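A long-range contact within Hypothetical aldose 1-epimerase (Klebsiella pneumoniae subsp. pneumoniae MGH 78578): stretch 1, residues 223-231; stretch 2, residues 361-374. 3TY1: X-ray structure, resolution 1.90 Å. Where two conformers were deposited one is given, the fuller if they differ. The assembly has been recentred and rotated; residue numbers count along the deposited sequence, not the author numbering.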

# COMPACT_ATOMS: atom_id res chain seq x y z
N ALA A 223 -8.39 -11.84 38.24
CA ALA A 223 -7.29 -10.86 38.14
C ALA A 223 -7.89 -9.53 38.48
O ALA A 223 -9.12 -9.35 38.37
CB ALA A 223 -6.70 -10.82 36.70
N ARG A 224 -7.03 -8.58 38.82
CA ARG A 224 -7.46 -7.29 39.31
C ARG A 224 -6.74 -6.16 38.60
O ARG A 224 -5.57 -6.32 38.20
CB ARG A 224 -7.23 -7.19 40.85
CG ARG A 224 -8.13 -8.11 41.65
CD ARG A 224 -8.01 -7.95 43.13
NE ARG A 224 -6.64 -8.22 43.58
CZ ARG A 224 -5.86 -7.40 44.29
NH1 ARG A 224 -6.26 -6.20 44.71
NH2 ARG A 224 -4.64 -7.82 44.61
N PHE A 225 -7.44 -5.05 38.42
CA PHE A 225 -6.87 -3.82 37.91
C PHE A 225 -6.71 -2.90 39.09
O PHE A 225 -7.67 -2.65 39.82
CB PHE A 225 -7.74 -3.15 36.84
CG PHE A 225 -7.22 -1.82 36.42
CD1 PHE A 225 -6.04 -1.72 35.71
CD2 PHE A 225 -7.88 -0.66 36.76
CE1 PHE A 225 -5.55 -0.46 35.33
CE2 PHE A 225 -7.39 0.60 36.38
CZ PHE A 225 -6.23 0.68 35.66
N LEU A 226 -5.49 -2.40 39.28
CA LEU A 226 -5.16 -1.53 40.41
C LEU A 226 -4.78 -0.15 39.89
O LEU A 226 -3.97 -0.01 38.99
CB LEU A 226 -3.98 -2.12 41.20
CG LEU A 226 -3.99 -3.61 41.56
CD1 LEU A 226 -2.69 -4.07 42.22
CD2 LEU A 226 -5.23 -3.96 42.38
N ALA A 227 -5.34 0.90 40.48
CA ALA A 227 -4.92 2.27 40.14
C ALA A 227 -5.50 3.24 41.15
O ALA A 227 -6.57 2.95 41.67
CB ALA A 227 -5.44 2.64 38.74
N PRO A 228 -4.79 4.35 41.45
CA PRO A 228 -5.28 5.42 42.31
C PRO A 228 -6.08 6.36 41.42
O PRO A 228 -5.52 6.90 40.47
CB PRO A 228 -4.01 6.07 42.84
CG PRO A 228 -2.99 5.82 41.88
CD PRO A 228 -3.45 4.69 40.95
N ILE A 229 -7.36 6.53 41.73
CA ILE A 229 -8.24 7.28 40.84
C ILE A 229 -9.22 8.18 41.57
O ILE A 229 -9.68 7.88 42.67
CB ILE A 229 -8.99 6.35 39.80
CG1 ILE A 229 -10.10 5.51 40.45
CG2 ILE A 229 -8.01 5.44 39.04
CD1 ILE A 229 -10.97 4.82 39.42
N SER A 230 -9.49 9.31 40.93
CA SER A 230 -10.50 10.24 41.45
C SER A 230 -11.87 9.89 40.86
O SER A 230 -12.87 9.93 41.59
CB SER A 230 -10.14 11.71 41.21
OG SER A 230 -9.99 11.99 39.84
N SER A 231 -11.94 9.52 39.58
CA SER A 231 -13.22 9.11 39.01
C SER A 231 -13.09 8.08 37.92
O SER A 231 -12.02 7.92 37.33
CB SER A 231 -14.02 10.33 38.51
OG SER A 231 -13.34 10.94 37.43
N VAL A 361 3.55 -2.71 44.93
CA VAL A 361 2.77 -1.90 43.98
C VAL A 361 1.40 -1.53 44.58
O VAL A 361 1.00 -0.36 44.56
CB VAL A 361 2.59 -2.64 42.63
CG1 VAL A 361 1.45 -2.04 41.80
CG2 VAL A 361 3.91 -2.60 41.86
N GLU A 362 0.74 -2.52 45.17
CA GLU A 362 -0.58 -2.30 45.76
C GLU A 362 -0.53 -1.28 46.91
O GLU A 362 -1.40 -0.41 47.02
CB GLU A 362 -1.21 -3.64 46.14
CG GLU A 362 -2.70 -3.59 46.35
CD GLU A 362 -3.40 -4.95 46.31
OE1 GLU A 362 -2.77 -5.98 45.96
OE2 GLU A 362 -4.60 -4.98 46.65
N GLN A 363 0.53 -1.34 47.71
CA GLN A 363 0.78 -0.42 48.85
C GLN A 363 1.08 1.01 48.36
O GLN A 363 0.60 1.99 48.95
CB GLN A 363 1.94 -0.92 49.75
CG GLN A 363 1.56 -1.70 51.04
CD GLN A 363 1.37 -3.23 50.88
OE1 GLN A 363 0.44 -3.71 50.21
NE2 GLN A 363 2.24 -4.00 51.57
N LYS A 364 1.87 1.15 47.29
CA LYS A 364 2.15 2.48 46.72
C LYS A 364 0.87 3.11 46.16
O LYS A 364 0.62 4.29 46.35
CB LYS A 364 3.24 2.43 45.65
CG LYS A 364 3.72 3.80 45.14
CD LYS A 364 4.47 4.65 46.21
CE LYS A 364 4.46 6.15 45.84
NZ LYS A 364 4.95 7.05 46.95
N ILE A 365 0.06 2.29 45.49
CA ILE A 365 -1.21 2.75 44.91
C ILE A 365 -2.17 3.20 46.03
O ILE A 365 -2.74 4.30 45.97
CB ILE A 365 -1.84 1.66 43.98
CG1 ILE A 365 -1.04 1.57 42.66
CG2 ILE A 365 -3.28 1.99 43.71
CD1 ILE A 365 -1.46 0.47 41.70
N ALA A 366 -2.26 2.39 47.08
CA ALA A 366 -3.09 2.71 48.27
C ALA A 366 -2.63 4.01 48.97
O ALA A 366 -3.44 4.73 49.52
CB ALA A 366 -3.13 1.54 49.25
N LYS A 367 -1.33 4.28 48.96
CA LYS A 367 -0.79 5.52 49.51
C LYS A 367 -1.18 6.75 48.66
O LYS A 367 -1.52 7.79 49.21
CB LYS A 367 0.74 5.43 49.64
CG LYS A 367 1.39 6.67 50.25
CD LYS A 367 2.83 6.43 50.65
CE LYS A 367 3.40 7.62 51.40
NZ LYS A 367 4.82 7.37 51.78
N ILE A 368 -1.10 6.64 47.34
CA ILE A 368 -1.49 7.74 46.43
C ILE A 368 -3.01 7.99 46.51
O ILE A 368 -3.45 9.14 46.54
CB ILE A 368 -1.08 7.45 44.96
CG1 ILE A 368 0.45 7.38 44.84
CG2 ILE A 368 -1.57 8.57 44.03
CD1 ILE A 368 0.93 6.88 43.49
N GLN A 369 -3.79 6.91 46.60
CA GLN A 369 -5.24 7.01 46.75
C GLN A 369 -5.58 7.69 48.05
O GLN A 369 -6.52 8.47 48.09
CB GLN A 369 -5.89 5.62 46.74
CG GLN A 369 -7.43 5.63 46.75
CD GLN A 369 -8.03 6.08 45.43
OE1 GLN A 369 -7.70 5.54 44.39
NE2 GLN A 369 -8.96 7.03 45.48
N GLY A 370 -4.84 7.34 49.11
CA GLY A 370 -5.01 7.94 50.44
C GLY A 370 -6.46 7.90 50.88
O GLY A 370 -7.11 6.85 50.76
N ASP A 371 -6.97 9.04 51.35
CA ASP A 371 -8.39 9.17 51.72
C ASP A 371 -9.35 9.68 50.61
O ASP A 371 -10.52 9.97 50.91
CB ASP A 371 -8.53 10.07 52.96
CG ASP A 371 -7.91 9.44 54.21
OD1 ASP A 371 -7.81 8.19 54.26
OD2 ASP A 371 -7.54 10.20 55.14
N ASN A 372 -8.88 9.81 49.37
CA ASN A 372 -9.76 10.28 48.28
C ASN A 372 -10.75 9.16 47.95
O ASN A 372 -10.35 7.99 47.86
CB ASN A 372 -8.96 10.69 47.03
CG ASN A 372 -7.87 11.73 47.33
OD1 ASN A 372 -8.13 12.93 47.36
ND2 ASN A 372 -6.63 11.26 47.51
N LYS A 373 -12.02 9.51 47.83
CA LYS A 373 -13.07 8.55 47.45
C LYS A 373 -13.05 8.38 45.93
O LYS A 373 -12.76 9.33 45.17
CB LYS A 373 -14.45 9.04 47.95
N VAL A 374 -13.27 7.14 45.48
CA VAL A 374 -13.43 6.87 44.04
C VAL A 374 -14.88 7.21 43.68
O VAL A 374 -15.81 6.65 44.26
CB VAL A 374 -13.09 5.38 43.68
CG1 VAL A 374 -13.34 5.08 42.21
CG2 VAL A 374 -11.63 5.06 44.03
O HOH W 1 -7.45 2.41 44.52

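The last turns of a helix, residues 361-369, and the loop that follows it lie against a strand, residues 224-226, and its continuation, more than 130 residues earlier in the chain. The strand and helix axes run at 49° to each other and come no closer than 10.4 Å, so the intervening space is filled by side chains; the two stretches together bury 563 Å².

Val361 points toward the strand but stays beyond contact distance, and the first strong interaction is made by Glu362. Its CA-to-CB bond points sideways, yet the extended side chain, with chi1 and chi2 both t, brings the carboxylate to the guanidinium of Arg224. The salt bridge is bidentate: Arg224 NH1 donates to Glu362 OE2 at 2.8 Å and Arg224 NH2 to Glu362 OE1 at 3.0 Å, both nearly linear. Glu362 OE2 lies near the guanidinium plane, at its edge, as expected for paired N-H donors facing two carboxylate oxygens. The aliphatic part of the same side chain passes Leu226, with Glu362 CG 4.2 Å from Leu226 CD1.

One turn on, the CA-to-CB bond of Ile365 points toward the other stretch, and the residue forms the apolar centre of the contact. Its CD1 packs 3.6 Å from Leu226 CB, while its CG2 sits 3.9 Å from Pro228 CD and also touches the backbone leading into the proline, 3.6 Å from Ala227 C. Ala366 and Lys367 point away. Ile368 returns to the interface, its CG2 lying 3.7 Å from Pro228 CB, so that Pro228 packs against two helix isoleucines.

Gln369 supplies the polar counterpart. Its amide pairs with the backbone of Ile229 much as a neighbouring strand would: Ile229 N donates to Gln369 OE1 at 2.9 Å, and Gln369 NE2 donates to Ile229 O at 3.0 Å. A water donates to both Ala227 O (3.0 Å) and Gln369 OE1 (3.1 Å), carrying the link back to Ala227, two residues before Ile229.

At Gly370 the chain leaves helical geometry with positive phi, a conformation that favours glycine, and a type II' turn carries it from Gln369 to Asn372. Two side-chain hydrogen bonds brace the turn, Asn372 ND2 to Gln369 O and Gln369 NE2 to Asn372 O, each 2.9 Å; the second also helps to hold the glutamine amide in place. Beyond Lys373, whose CB points away, Val374 closes the contact by placing CG1 3.7 Å from Ile229 CD1.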